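Local coordinates for putative fimbrial associated sortase-like protein (Corynebacterium diphtheriae, PDB 6BWE), which probably acts as a class C sortase, a membrane-bound cysteine transpeptidase that cross-links pilin subunits into pili, this chain being its extracytoplasmic part with the catalytic domain, at residues G59-Y64 with H107-A112; V142-P147 with Y159-I164; D182-I187 with V201-V206. The protein carries 2 engineered substitutions. One frame throughout, in Å; residues are numbered along the deposited sequence. Where two conformers were deposited one is given.

Overall arrangement
The three contacts lie at different depths of the sortase fold and follow one another along the chain. Contact 1 is buried and aromatic: it packs helix 59-66 on the loop after strand 105-107, at the interface with the second subunit. Contacts 2 and 3 share the sheet, with centres about 8 Å apart, because strands 155-167 and 198-206 are neighbours in it. Contact 3, nearest the chain's centre, is a ladder of backbone bonds with a salt bridge at one end, whereas contact 2, partly at the surface, is a turn laid against a bulged strand. Y159 to D182 and D162 to H204, both probable hydrogen bonds, join these two contacts.

Contact 1. Residues G59-Y64 with H107-A112; sequences GPYLDY and HLYGSA
Residues 59-64 form a helical turn, with D63 N and Y64 N bonded to the carbonyls of G59 and P60, and it faces a loop whose type II turn from L108 to S111 brings Y109 forward; the nearest CA atoms, those of Y64 and Y109, are 8.0 Å apart. Y109, its CG anti to the backbone N, packs its ring against two tyrosines of the helix. The edge of Y61 meets one face of Y109, CD2 standing over the centre of the ring, in an edge-to-face pair with planes 60° apart. Y109 directs its own edge at Y64: CD1 lies over the middle of the Y64 ring, 3.6 Å from Y64 CD2, with the planes at 66°. Y64 CD2 also lies over a face of Y61, completing an aromatic cluster. The Y109 hydroxyl reaches the helix start, its OH 3.5 Å from P60 CB, and is hydrogen-bonded to S40 O of the second subunit. At the edge of the H107 imidazole, Y64 OH and H107 ND1 share a hydrogen bond of 2.7 Å; G95 N binds the same hydroxyl, so two partners grip it. H107 NE2 donates to A112 O at 2.8 Å, a bent bond from above the carbonyl plane, so both nitrogens fix the ring's rotation. S111 OG and S111 N both bond to L108 O. Y37 of helix 24-39 packs on Y109, H94 of strand 88-94 meets Y64 edge-to-face, and I124 of strand 123-125 lies against H107.

Contact 2. Residues V142-P147 with Y159-I164; sequences VKEHDP and YEVDAI
E144 stands at the second position of a type II turn from K143 to D146, and its side chain folds back over strand 159-164. Its CB starts away from the strand; CG lies beside the backbone N, and a bend at chi2 (-64°) returns the carboxylate to the bulge at D162 and A163. There CD comes near the D162 carbonyl, OE1 makes no bond with the nearby carbonyl oxygens of V161 and D162, acceptors like itself, and OE2, 3.4 Å from A163 CA, accepts from water 1, which accepts from I164 N. I164 CD1 lies 3.3 Å from V142 O. The turn, closed by D146 N to K143 O, is tied to the strand by two main-chain bonds: H145 N to V161 O at 2.8 Å, and V161 N to D146 O at 3.0 Å. V161 points into the turn, its CB 3.5 Å from K143 O and its CG2 3.6 Å from V142 CG1. H145 ND1 makes a weak 3.3 Å bond to E160 OE2. K143 N donates to D146 OD2, which also bonds T85. This tight turn leading into strand 147-152, where P147 pairs with E160, and the classic beta bulge facing R202 belong to the sortase-family beta-barrel.

Contact 3. Residues D182-I187 with V201-V206; sequences DQITLI and VRAHRV
D182, just ahead of strand 183-187, opens the antiparallel pairing with both its backbone and its carboxylate. Its carbonyl O receives R205 N at 2.9 Å, and its CG, anti to its own backbone N, brings the acid within reach of R205. The arginine bends at chi2 (81°) so that NH1 meets D182 OD2 at 2.9 Å, along the syn lone pair and close to the guanidinium plane, although the two groups are turned 76° apart. At Q183 the pairing with H204 is non-hydrogen-bonded; the Q183 chain extends alongside R202, its OE1 3.3 Å from R202 CD. I184 pairs with A203 through two bonds, I184 N to A203 O and A203 N to I184 O, the latter 2.8 Å long and nearly along the C=O axis. The I184 CG1 branch takes the crowded position between N and the carbonyl carbon (chi1 58°) and lies 3.9 Å from A203 CB. T185, opposite R202, again forms a non-hydrogen-bonded pair, its OG1 3.4 Å from R202 CG and bonded to H121. L186 closes the ladder with V201, L186 N to V201 O at 2.8 Å and V201 N to L186 O at 2.9 Å. Side chains alternate: I184, L186, V201 and A203 line one face, where I148 of strand 147-152 packs on I184, L186 and A203, and Q183, T185, R202 and H204 the other, where R202 and H204 both bond D162. The carboxylate of D182 is buried yet well supplied, OD1 by Y159 and OD2 by G117 N as well as R205, which probably keeps it ionised; charge pairing thus reinforces one end of a regular beta hairpin.

Contact 1. Residues G59-Y64 with H107-A112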
ATOM      1  N   GLY A  59     -11.697  -7.807   0.474  1.00 24.91           N
ATOM      2  CA  GLY A  59     -11.131  -8.679  -0.535  1.00 24.99           C
ATOM      3  C   GLY A  59      -9.613  -8.812  -0.451  1.00 23.99           C
ATOM      4  O   GLY A  59      -9.091  -9.907  -0.486  1.00 22.84           O
ATOM      5  N   PRO A  60      -8.892  -7.684  -0.382  1.00 23.74           N
ATOM      6  CA  PRO A  60      -7.420  -7.810  -0.346  1.00 23.22           C
ATOM      7  C   PRO A  60      -6.900  -8.503   0.894  1.00 22.33           C
ATOM      8  O   PRO A  60      -5.918  -9.243   0.777  1.00 21.08           O
ATOM      9  CB  PRO A  60      -6.943  -6.353  -0.387  1.00 22.93           C
ATOM     10  CG  PRO A  60      -8.027  -5.666  -1.184  1.00 23.61           C
ATOM     11  CD  PRO A  60      -9.295  -6.297  -0.683  1.00 24.01           C
ATOM     12  N   TYR A  61      -7.510  -8.246   2.057  1.00 22.19           N
ATOM     13  CA  TYR A  61      -7.033  -8.894   3.280  1.00 22.61           C
ATOM     14  C   TYR A  61      -7.310 -10.410   3.235  1.00 22.62           C
ATOM     15  O   TYR A  61      -6.457 -11.221   3.593  1.00 21.71           O
ATOM     16  CB  TYR A  61      -7.567  -8.250   4.562  1.00 22.95           C
ATOM     17  CG  TYR A  61      -6.704  -8.582   5.748  1.00 23.55           C
ATOM     18  CD1 TYR A  61      -6.952  -9.728   6.523  1.00 23.65           C
ATOM     19  CD2 TYR A  61      -5.613  -7.790   6.092  1.00 23.73           C
ATOM     20  CE1 TYR A  61      -6.166 -10.050   7.599  1.00 24.04           C
ATOM     21  CE2 TYR A  61      -4.824  -8.111   7.188  1.00 24.76           C
ATOM     22  CZ  TYR A  61      -5.105  -9.250   7.929  1.00 24.80           C
ATOM     23  OH  TYR A  61      -4.343  -9.569   9.034  1.00 25.27           O
ATOM     24  N   LEU A  62      -8.466 -10.771   2.701  1.00 23.69           N
ATOM     25  CA  LEU A  62      -8.822 -12.188   2.513  1.00 24.58           C
ATOM     26  C   LEU A  62      -7.853 -12.886   1.570  1.00 24.11           C
ATOM     27  O   LEU A  62      -7.464 -14.038   1.814  1.00 23.61           O
ATOM     28  CB  LEU A  62     -10.251 -12.341   1.967  1.00 25.84           C
ATOM     29  CG  LEU A  62     -11.301 -12.005   3.008  1.00 27.24           C
ATOM     30  CD1 LEU A  62     -12.676 -11.945   2.339  1.00 28.33           C
ATOM     31  CD2 LEU A  62     -11.240 -12.991   4.197  1.00 28.09           C
ATOM     32  N   ASP A  63      -7.467 -12.201   0.495  1.00 23.22           N
ATOM     33  CA  ASP A  63      -6.482 -12.757  -0.414  1.00 23.27           C
ATOM     34  C   ASP A  63      -5.105 -12.916   0.221  1.00 21.36           C
ATOM     35  O   ASP A  63      -4.461 -13.959   0.058  1.00 20.59           O
ATOM     36  CB  ASP A  63      -6.365 -11.923  -1.682  1.00 24.73           C
ATOM     37  CG  ASP A  63      -5.592 -12.633  -2.750  1.00 26.09           C
ATOM     38  OD1 ASP A  63      -6.156 -13.570  -3.391  1.00 27.90           O
ATOM     39  OD2 ASP A  63      -4.409 -12.286  -2.947  1.00 25.93           O
ATOM     40  N   TYR A  64      -4.690 -11.902   0.970  1.00 20.21           N
ATOM     41  CA  TYR A  64      -3.483 -11.976   1.799  1.00 19.62           C
ATOM     42  C   TYR A  64      -3.422 -13.244   2.660  1.00 19.94           C
ATOM     43  O   TYR A  64      -2.425 -13.949   2.675  1.00 19.03           O
ATOM     44  CB  TYR A  64      -3.422 -10.747   2.674  1.00 19.42           C
ATOM     45  CG  TYR A  64      -2.391 -10.704   3.726  1.00 18.69           C
ATOM     46  CD1 TYR A  64      -1.026 -10.599   3.406  1.00 18.90           C
ATOM     47  CD2 TYR A  64      -2.764 -10.620   5.065  1.00 19.13           C
ATOM     48  CE1 TYR A  64      -0.084 -10.465   4.424  1.00 18.99           C
ATOM     49  CE2 TYR A  64      -1.859 -10.487   6.070  1.00 18.66           C
ATOM     50  CZ  TYR A  64      -0.517 -10.454   5.767  1.00 18.60           C
ATOM     51  OH  TYR A  64       0.380 -10.289   6.809  1.00 19.28           O
ATOM     52  N   HIS A 107       3.802 -10.583  10.342  1.00 20.76           N
ATOM     53  CA  HIS A 107       4.088  -9.905   9.088  1.00 19.88           C
ATOM     54  C   HIS A 107       3.173  -8.685   8.992  1.00 20.29           C
ATOM     55  O   HIS A 107       1.968  -8.809   9.214  1.00 19.62           O
ATOM     56  CB  HIS A 107       3.903 -10.836   7.891  1.00 19.86           C
ATOM     57  CG  HIS A 107       3.949 -10.117   6.589  1.00 19.09           C
ATOM     58  ND1 HIS A 107       2.812  -9.694   5.934  1.00 19.34           N
ATOM     59  CD2 HIS A 107       5.003  -9.673   5.860  1.00 18.89           C
ATOM     60  CE1 HIS A 107       3.169  -9.036   4.838  1.00 19.67           C
ATOM     61  NE2 HIS A 107       4.493  -8.985   4.791  1.00 18.90           N
ATOM     62  N   LEU A 108       3.747  -7.516   8.681  1.00 19.60           N
ATOM     63  CA  LEU A 108       2.967  -6.296   8.588  0.60 20.32           C
ATOM     64  C   LEU A 108       2.226  -6.202   7.256  1.00 19.85           C
ATOM     65  O   LEU A 108       2.831  -5.990   6.201  1.00 19.70           O
ATOM     66  CB  LEU A 108       3.864  -5.083   8.823  0.60 21.23           C
ATOM     67  CG  LEU A 108       3.255  -3.730   9.133  0.60 21.92           C
ATOM     68  CD1 LEU A 108       2.158  -3.769  10.193  0.60 23.05           C
ATOM     69  CD2 LEU A 108       4.365  -2.790   9.562  0.60 22.57           C
ATOM     70  N   TYR A 109       0.914  -6.391   7.317  1.00 19.41           N
ATOM     71  CA  TYR A 109       0.044  -6.235   6.191  1.00 19.52           C
ATOM     72  C   TYR A 109       0.284  -4.857   5.531  1.00 19.39           C
ATOM     73  O   TYR A 109       0.382  -3.829   6.226  1.00 19.42           O
ATOM     74  CB  TYR A 109      -1.434  -6.367   6.636  1.00 19.89           C
ATOM     75  CG  TYR A 109      -2.347  -6.130   5.447  1.00 19.67           C
ATOM     76  CD1 TYR A 109      -2.425  -7.057   4.411  1.00 19.69           C
ATOM     77  CD2 TYR A 109      -3.062  -4.938   5.337  1.00 20.61           C
ATOM     78  CE1 TYR A 109      -3.235  -6.806   3.291  1.00 21.06           C
ATOM     79  CE2 TYR A 109      -3.849  -4.680   4.246  1.00 20.83           C
ATOM     80  CZ  TYR A 109      -3.921  -5.591   3.220  1.00 20.56           C
ATOM     81  OH  TYR A 109      -4.721  -5.255   2.154  1.00 22.01           O
ATOM     82  N   GLY A 110       0.402  -4.852   4.217  1.00 19.42           N
ATOM     83  CA  GLY A 110       0.756  -3.642   3.474  1.00 19.52           C
ATOM     84  C   GLY A 110       2.201  -3.598   3.029  1.00 19.38           C
ATOM     85  O   GLY A 110       2.613  -2.625   2.369  1.00 20.10           O
ATOM     86  N   SER A 111       2.978  -4.601   3.449  1.00 18.76           N
ATOM     87  CA  SER A 111       4.321  -4.828   2.959  1.00 18.08           C
ATOM     88  C   SER A 111       4.300  -6.163   2.216  1.00 18.33           C
ATOM     89  O   SER A 111       3.396  -6.974   2.413  1.00 17.45           O
ATOM     90  CB  SER A 111       5.354  -4.827   4.095  1.00 18.04           C
ATOM     91  OG  SER A 111       5.182  -5.957   4.983  1.00 18.08           O
ATOM     92  N   ALA A 112       5.288  -6.373   1.345  1.00 18.33           N
ATOM     93  CA  ALA A 112       5.371  -7.601   0.553  1.00 18.46           C
ATOM     94  C   ALA A 112       5.558  -8.812   1.475  1.00 19.18           C
ATOM     95  O   ALA A 112       6.162  -8.728   2.551  1.00 17.44           O
ATOM     96  CB  ALA A 112       6.533  -7.540  -0.425  1.00 19.07           C
TER

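Contact 2. Residues V142-P147 with Y159-I164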
ATOM      1  N   VAL A 142      21.920  -7.464  17.154  1.00 26.12           N
ATOM      2  CA  VAL A 142      22.239  -7.745  15.787  1.00 27.13           C
ATOM      3  C   VAL A 142      23.115  -6.569  15.285  1.00 28.37           C
ATOM      4  O   VAL A 142      22.822  -5.408  15.545  1.00 27.86           O
ATOM      5  CB  VAL A 142      20.968  -7.853  14.916  1.00 27.05           C
ATOM      6  CG1 VAL A 142      21.321  -8.042  13.468  1.00 28.05           C
ATOM      7  CG2 VAL A 142      20.072  -8.990  15.397  1.00 27.03           C
ATOM      8  N   LYS A 143      24.190  -6.914  14.598  1.00 29.14           N
ATOM      9  CA  LYS A 143      25.099  -5.934  14.010  1.00 31.06           C
ATOM     10  C   LYS A 143      25.072  -5.916  12.472  1.00 30.72           C
ATOM     11  O   LYS A 143      24.617  -6.868  11.820  1.00 28.55           O
ATOM     12  CB  LYS A 143      26.521  -6.256  14.469  1.00 32.18           C
ATOM     13  CG  LYS A 143      26.738  -6.081  15.970  1.00 34.61           C
ATOM     14  CD  LYS A 143      27.967  -6.872  16.420  1.00 37.34           C
ATOM     15  CE  LYS A 143      28.909  -6.078  17.301  1.00 40.21           C
ATOM     16  NZ  LYS A 143      28.317  -5.546  18.553  1.00 41.06           N
ATOM     17  N   GLU A 144      25.609  -4.823  11.922  1.00 31.67           N
ATOM     18  CA  GLU A 144      25.845  -4.656  10.501  1.00 33.62           C
ATOM     19  C   GLU A 144      26.581  -5.888   9.962  1.00 32.19           C
ATOM     20  O   GLU A 144      27.480  -6.444  10.627  1.00 29.40           O
ATOM     21  CB  GLU A 144      26.703  -3.406  10.227  1.00 37.66           C
ATOM     22  CG  GLU A 144      26.090  -2.054  10.611  1.00 41.21           C
ATOM     23  CD  GLU A 144      24.839  -1.698   9.808  1.00 43.88           C
ATOM     24  OE1 GLU A 144      24.577  -2.383   8.800  1.00 48.20           O
ATOM     25  OE2 GLU A 144      24.096  -0.745  10.185  1.00 45.67           O
ATOM     26  N   HIS A 145      26.144  -6.324   8.784  1.00 30.29           N
ATOM     27  CA  HIS A 145      26.637  -7.536   8.105  1.00 32.20           C
ATOM     28  C   HIS A 145      26.172  -8.876   8.675  1.00 30.96           C
ATOM     29  O   HIS A 145      26.466  -9.899   8.065  1.00 31.12           O
ATOM     30  CB  HIS A 145      28.174  -7.569   7.945  1.00 34.47           C
ATOM     31  CG  HIS A 145      28.750  -6.276   7.480  1.00 37.38           C
ATOM     32  ND1 HIS A 145      28.560  -5.794   6.205  1.00 40.16           N
ATOM     33  CD2 HIS A 145      29.502  -5.351   8.123  1.00 39.97           C
ATOM     34  CE1 HIS A 145      29.155  -4.620   6.087  1.00 40.27           C
ATOM     35  NE2 HIS A 145      29.734  -4.330   7.236  1.00 40.69           N
ATOM     36  N   ASP A 146      25.450  -8.906   9.797  1.00 29.66           N
ATOM     37  CA  ASP A 146      24.953 -10.193  10.310  1.00 29.38           C
ATOM     38  C   ASP A 146      23.985 -10.815   9.293  1.00 27.85           C
ATOM     39  O   ASP A 146      23.278 -10.090   8.608  1.00 26.90           O
ATOM     40  CB  ASP A 146      24.251 -10.029  11.653  1.00 29.41           C
ATOM     41  CG  ASP A 146      25.229  -9.821  12.834  1.00 32.38           C
ATOM     42  OD1 ASP A 146      26.493  -9.818  12.653  1.00 30.96           O
ATOM     43  OD2 ASP A 146      24.694  -9.707  13.968  1.00 31.92           O
ATOM     44  N   PRO A 147      23.960 -12.147   9.182  1.00 26.54           N
ATOM     45  CA  PRO A 147      23.007 -12.772   8.272  1.00 26.41           C
ATOM     46  C   PRO A 147      21.635 -13.054   8.907  1.00 25.48           C
ATOM     47  O   PRO A 147      21.526 -13.311  10.119  1.00 24.72           O
ATOM     48  CB  PRO A 147      23.690 -14.084   7.931  1.00 26.93           C
ATOM     49  CG  PRO A 147      24.382 -14.449   9.191  1.00 26.92           C
ATOM     50  CD  PRO A 147      24.891 -13.148   9.733  1.00 27.78           C
ATOM     51  N   TYR A 159      19.618 -12.799   3.804  1.00 23.47           N
ATOM     52  CA  TYR A 159      19.726 -11.350   3.828  1.00 24.70           C
ATOM     53  C   TYR A 159      20.898 -10.981   4.707  1.00 25.44           C
ATOM     54  O   TYR A 159      21.280 -11.760   5.592  1.00 25.66           O
ATOM     55  CB  TYR A 159      18.430 -10.744   4.376  1.00 24.20           C
ATOM     56  CG  TYR A 159      17.300 -10.892   3.389  1.00 23.95           C
ATOM     57  CD1 TYR A 159      16.974  -9.846   2.531  1.00 24.53           C
ATOM     58  CD2 TYR A 159      16.585 -12.095   3.280  1.00 24.65           C
ATOM     59  CE1 TYR A 159      15.977  -9.985   1.572  1.00 24.91           C
ATOM     60  CE2 TYR A 159      15.582 -12.251   2.314  1.00 24.71           C
ATOM     61  CZ  TYR A 159      15.284 -11.190   1.474  1.00 24.56           C
ATOM     62  OH  TYR A 159      14.328 -11.289   0.502  1.00 25.48           O
ATOM     63  N   GLU A 160      21.448  -9.789   4.486  1.00 26.32           N
ATOM     64  CA  GLU A 160      22.547  -9.289   5.293  1.00 27.42           C
ATOM     65  C   GLU A 160      22.225  -7.883   5.812  1.00 25.79           C
ATOM     66  O   GLU A 160      21.841  -7.020   5.038  1.00 25.61           O
ATOM     67  CB  GLU A 160      23.819  -9.321   4.427  1.00 30.42           C
ATOM     68  CG  GLU A 160      24.945  -8.454   4.906  1.00 32.99           C
ATOM     69  CD  GLU A 160      26.190  -8.565   4.027  1.00 37.06           C
ATOM     70  OE1 GLU A 160      26.448  -9.653   3.440  1.00 38.41           O
ATOM     71  OE2 GLU A 160      26.904  -7.552   3.941  1.00 40.88           O
ATOM     72  N   VAL A 161      22.433  -7.651   7.107  1.00 24.73           N
ATOM     73  CA  VAL A 161      22.040  -6.400   7.749  1.00 26.10           C
ATOM     74  C   VAL A 161      22.874  -5.241   7.238  1.00 28.17           C
ATOM     75  O   VAL A 161      24.095  -5.358   7.165  1.00 27.46           O
ATOM     76  CB  VAL A 161      22.168  -6.459   9.294  1.00 26.14           C
ATOM     77  CG1 VAL A 161      21.832  -5.112   9.935  1.00 26.24           C
ATOM     78  CG2 VAL A 161      21.249  -7.547   9.853  1.00 25.37           C
ATOM     79  N   ASP A 162      22.203  -4.150   6.875  1.00 28.41           N
ATOM     80  CA  ASP A 162      22.888  -2.954   6.349  1.00 30.96           C
ATOM     81  C   ASP A 162      22.484  -1.637   7.023  1.00 31.35           C
ATOM     82  O   ASP A 162      23.074  -0.607   6.723  1.00 32.44           O
ATOM     83  CB  ASP A 162      22.725  -2.834   4.820  1.00 31.65           C
ATOM     84  CG  ASP A 162      21.265  -2.740   4.383  1.00 31.50           C
ATOM     85  OD1 ASP A 162      20.536  -1.874   4.868  1.00 31.61           O
ATOM     86  OD2 ASP A 162      20.848  -3.544   3.538  1.00 34.54           O
ATOM     87  N   ALA A 163      21.512  -1.658   7.931  1.00 30.81           N
ATOM     88  CA  ALA A 163      21.082  -0.447   8.629  1.00 30.03           C
ATOM     89  C   ALA A 163      20.322  -0.799   9.907  1.00 29.75           C
ATOM     90  O   ALA A 163      19.557  -1.776   9.980  1.00 26.93           O
ATOM     91  CB  ALA A 163      20.244   0.458   7.735  1.00 30.06           C
ATOM     92  N   ILE A 164      20.593   0.002  10.925  1.00 29.70           N
ATOM     93  CA  ILE A 164      20.068  -0.167  12.265  1.00 30.02           C
ATOM     94  C   ILE A 164      19.653   1.225  12.725  1.00 30.24           C
ATOM     95  O   ILE A 164      20.504   2.085  12.865  1.00 30.08           O
ATOM     96  CB  ILE A 164      21.112  -0.773  13.207  1.00 31.08           C
ATOM     97  CG1 ILE A 164      21.465  -2.192  12.774  1.00 31.20           C
ATOM     98  CG2 ILE A 164      20.584  -0.801  14.645  1.00 31.71           C
ATOM     99  CD1 ILE A 164      22.641  -2.800  13.516  1.00 31.62           C
TER
HETATM  100  O   HOH W   1      22.788   2.041  10.361  1.00 43.48           O

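Contact 3. Residues D182-I187 with V201-V206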
ATOM      1  N   ASP A 182      16.096  -5.718  -3.053  1.00 28.23           N
ATOM      2  CA  ASP A 182      15.357  -6.783  -2.405  1.00 27.09           C
ATOM      3  C   ASP A 182      15.780  -6.667  -0.920  1.00 26.53           C
ATOM      4  O   ASP A 182      16.927  -6.953  -0.557  1.00 24.28           O
ATOM      5  CB  ASP A 182      15.754  -8.097  -3.086  1.00 27.68           C
ATOM      6  CG  ASP A 182      15.150  -9.312  -2.443  1.00 26.91           C
ATOM      7  OD1 ASP A 182      14.596  -9.232  -1.334  1.00 26.56           O
ATOM      8  OD2 ASP A 182      15.243 -10.375  -3.073  1.00 27.23           O
ATOM      9  N   GLN A 183      14.864  -6.144  -0.095  1.00 24.94           N
ATOM     10  CA  GLN A 183      15.167  -5.799   1.296  1.00 25.59           C
ATOM     11  C   GLN A 183      14.132  -6.383   2.230  1.00 25.22           C
ATOM     12  O   GLN A 183      13.010  -6.707   1.793  1.00 23.79           O
ATOM     13  CB  GLN A 183      15.092  -4.290   1.503  1.00 26.79           C
ATOM     14  CG  GLN A 183      15.937  -3.459   0.584  1.00 28.15           C
ATOM     15  CD  GLN A 183      15.793  -1.992   0.894  1.00 28.09           C
ATOM     16  OE1 GLN A 183      16.648  -1.427   1.574  1.00 29.16           O
ATOM     17  NE2 GLN A 183      14.706  -1.369   0.418  1.00 28.90           N
ATOM     18  N   ILE A 184      14.515  -6.481   3.503  1.00 24.38           N
ATOM     19  CA  ILE A 184      13.585  -6.750   4.618  1.00 24.38           C
ATOM     20  C   ILE A 184      13.949  -5.851   5.798  1.00 24.22           C
ATOM     21  O   ILE A 184      15.111  -5.460   5.940  1.00 24.86           O
ATOM     22  CB  ILE A 184      13.643  -8.207   5.123  1.00 24.61           C
ATOM     23  CG1 ILE A 184      15.051  -8.607   5.588  1.00 25.40           C
ATOM     24  CG2 ILE A 184      13.140  -9.143   4.047  1.00 25.35           C
ATOM     25  CD1 ILE A 184      15.050  -9.903   6.379  1.00 26.87           C
ATOM     26  N   THR A 185      12.966  -5.555   6.637  1.00 22.81           N
ATOM     27  CA  THR A 185      13.165  -4.848   7.889  1.00 22.50           C
ATOM     28  C   THR A 185      12.480  -5.632   8.992  1.00 22.19           C
ATOM     29  O   THR A 185      11.330  -6.061   8.852  1.00 21.19           O
ATOM     30  CB  THR A 185      12.702  -3.368   7.839  1.00 23.59           C
ATOM     31  OG1 THR A 185      13.592  -2.607   7.001  1.00 23.11           O
ATOM     32  CG2 THR A 185      12.684  -2.720   9.233  1.00 25.01           C
ATOM     33  N   LEU A 186      13.219  -5.828  10.083  1.00 21.71           N
ATOM     34  CA  LEU A 186      12.718  -6.437  11.294  1.00 21.66           C
ATOM     35  C   LEU A 186      12.519  -5.310  12.266  1.00 23.17           C
ATOM     36  O   LEU A 186      13.408  -4.425  12.415  1.00 23.55           O
ATOM     37  CB  LEU A 186      13.724  -7.411  11.872  1.00 21.70           C
ATOM     38  CG  LEU A 186      14.273  -8.437  10.901  1.00 22.53           C
ATOM     39  CD1 LEU A 186      15.261  -9.347  11.607  1.00 23.64           C
ATOM     40  CD2 LEU A 186      13.177  -9.245  10.221  1.00 22.40           C
ATOM     41  N   ILE A 187      11.361  -5.306  12.913  1.00 22.87           N
ATOM     42  CA  ILE A 187      10.955  -4.213  13.814  0.60 23.74           C
ATOM     43  C   ILE A 187      10.617  -4.719  15.210  1.00 23.97           C
ATOM     44  O   ILE A 187       9.913  -5.726  15.343  1.00 23.07           O
ATOM     45  CB  ILE A 187       9.712  -3.471  13.274  0.60 24.22           C
ATOM     46  CG1 ILE A 187      10.070  -2.761  11.977  0.60 24.73           C
ATOM     47  CG2 ILE A 187       9.176  -2.472  14.311  0.60 24.72           C
ATOM     48  CD1 ILE A 187       9.004  -1.791  11.489  0.60 25.15           C
ATOM     49  N   VAL A 201      15.746  -2.866  11.835  1.00 24.51           N
ATOM     50  CA  VAL A 201      16.947  -3.512  11.398  1.00 24.47           C
ATOM     51  C   VAL A 201      16.681  -3.903   9.941  1.00 24.27           C
ATOM     52  O   VAL A 201      15.822  -4.768   9.680  1.00 23.13           O
ATOM     53  CB  VAL A 201      17.278  -4.762  12.243  1.00 24.03           C
ATOM     54  CG1 VAL A 201      18.440  -5.553  11.630  1.00 24.49           C
ATOM     55  CG2 VAL A 201      17.683  -4.377  13.652  1.00 24.54           C
ATOM     56  N   ARG A 202      17.376  -3.241   9.019  1.00 23.50           N
ATOM     57  CA  ARG A 202      17.174  -3.428   7.598  1.00 23.69           C
ATOM     58  C   ARG A 202      18.276  -4.306   7.023  1.00 23.44           C
ATOM     59  O   ARG A 202      19.468  -4.207   7.434  1.00 22.70           O
ATOM     60  CB  ARG A 202      17.160  -2.066   6.896  1.00 25.48           C
ATOM     61  CG  ARG A 202      16.618  -2.099   5.476  1.00 26.44           C
ATOM     62  CD  ARG A 202      16.676  -0.744   4.784  1.00 27.83           C
ATOM     63  NE  ARG A 202      18.082  -0.391   4.489  1.00 29.69           N
ATOM     64  CZ  ARG A 202      18.544   0.839   4.269  1.00 31.69           C
ATOM     65  NH1 ARG A 202      17.740   1.901   4.264  1.00 33.10           N
ATOM     66  NH2 ARG A 202      19.849   1.008   4.046  1.00 32.68           N
ATOM     67  N   ALA A 203      17.907  -5.127   6.056  1.00 22.72           N
ATOM     68  CA  ALA A 203      18.839  -6.059   5.436  1.00 23.71           C
ATOM     69  C   ALA A 203      18.538  -6.231   3.967  1.00 24.90           C
ATOM     70  O   ALA A 203      17.383  -6.035   3.575  1.00 24.48           O
ATOM     71  CB  ALA A 203      18.763  -7.393   6.156  1.00 22.85           C
ATOM     72  N   HIS A 204      19.554  -6.600   3.161  1.00 24.77           N
ATOM     73  CA  HIS A 204      19.384  -6.752   1.729  1.00 26.05           C
ATOM     74  C   HIS A 204      19.710  -8.182   1.335  1.00 25.91           C
ATOM     75  O   HIS A 204      20.491  -8.846   1.989  1.00 25.80           O
ATOM     76  CB  HIS A 204      20.250  -5.737   0.929  1.00 28.22           C
ATOM     77  CG  HIS A 204      21.723  -5.887   1.159  1.00 29.45           C
ATOM     78  ND1 HIS A 204      22.387  -5.241   2.185  1.00 30.74           N
ATOM     79  CD2 HIS A 204      22.645  -6.663   0.542  1.00 30.78           C
ATOM     80  CE1 HIS A 204      23.660  -5.611   2.179  1.00 30.66           C
ATOM     81  NE2 HIS A 204      23.840  -6.475   1.195  1.00 31.10           N
ATOM     82  N   ARG A 205      19.107  -8.640   0.243  1.00 26.37           N
ATOM     83  CA  ARG A 205      19.278  -9.997  -0.229  1.00 26.88           C
ATOM     84  C   ARG A 205      20.725 -10.234  -0.678  1.00 28.16           C
ATOM     85  O   ARG A 205      21.330  -9.369  -1.288  1.00 28.02           O
ATOM     86  CB  ARG A 205      18.344 -10.237  -1.395  1.00 27.56           C
ATOM     87  CG  ARG A 205      18.290 -11.670  -1.902  1.00 27.92           C
ATOM     88  CD  ARG A 205      17.388 -12.559  -1.059  1.00 27.59           C
ATOM     89  NE  ARG A 205      17.265 -13.842  -1.735  1.00 27.96           N
ATOM     90  CZ  ARG A 205      16.441 -14.114  -2.755  1.00 28.02           C
ATOM     91  NH1 ARG A 205      15.566 -13.236  -3.219  1.00 27.75           N
ATOM     92  NH2 ARG A 205      16.475 -15.322  -3.281  1.00 28.87           N
ATOM     93  N   VAL A 206      21.259 -11.404  -0.368  1.00 28.79           N
ATOM     94  CA  VAL A 206      22.595 -11.784  -0.808  1.00 30.27           C
ATOM     95  C   VAL A 206      22.539 -13.219  -1.271  1.00 32.34           C
ATOM     96  O   VAL A 206      21.592 -13.950  -0.951  1.00 31.67           O
ATOM     97  CB  VAL A 206      23.665 -11.625   0.315  1.00 30.38           C
ATOM     98  CG1 VAL A 206      23.836 -10.167   0.683  1.00 30.54           C
ATOM     99  CG2 VAL A 206      23.347 -12.466   1.550  1.00 30.13           C
TER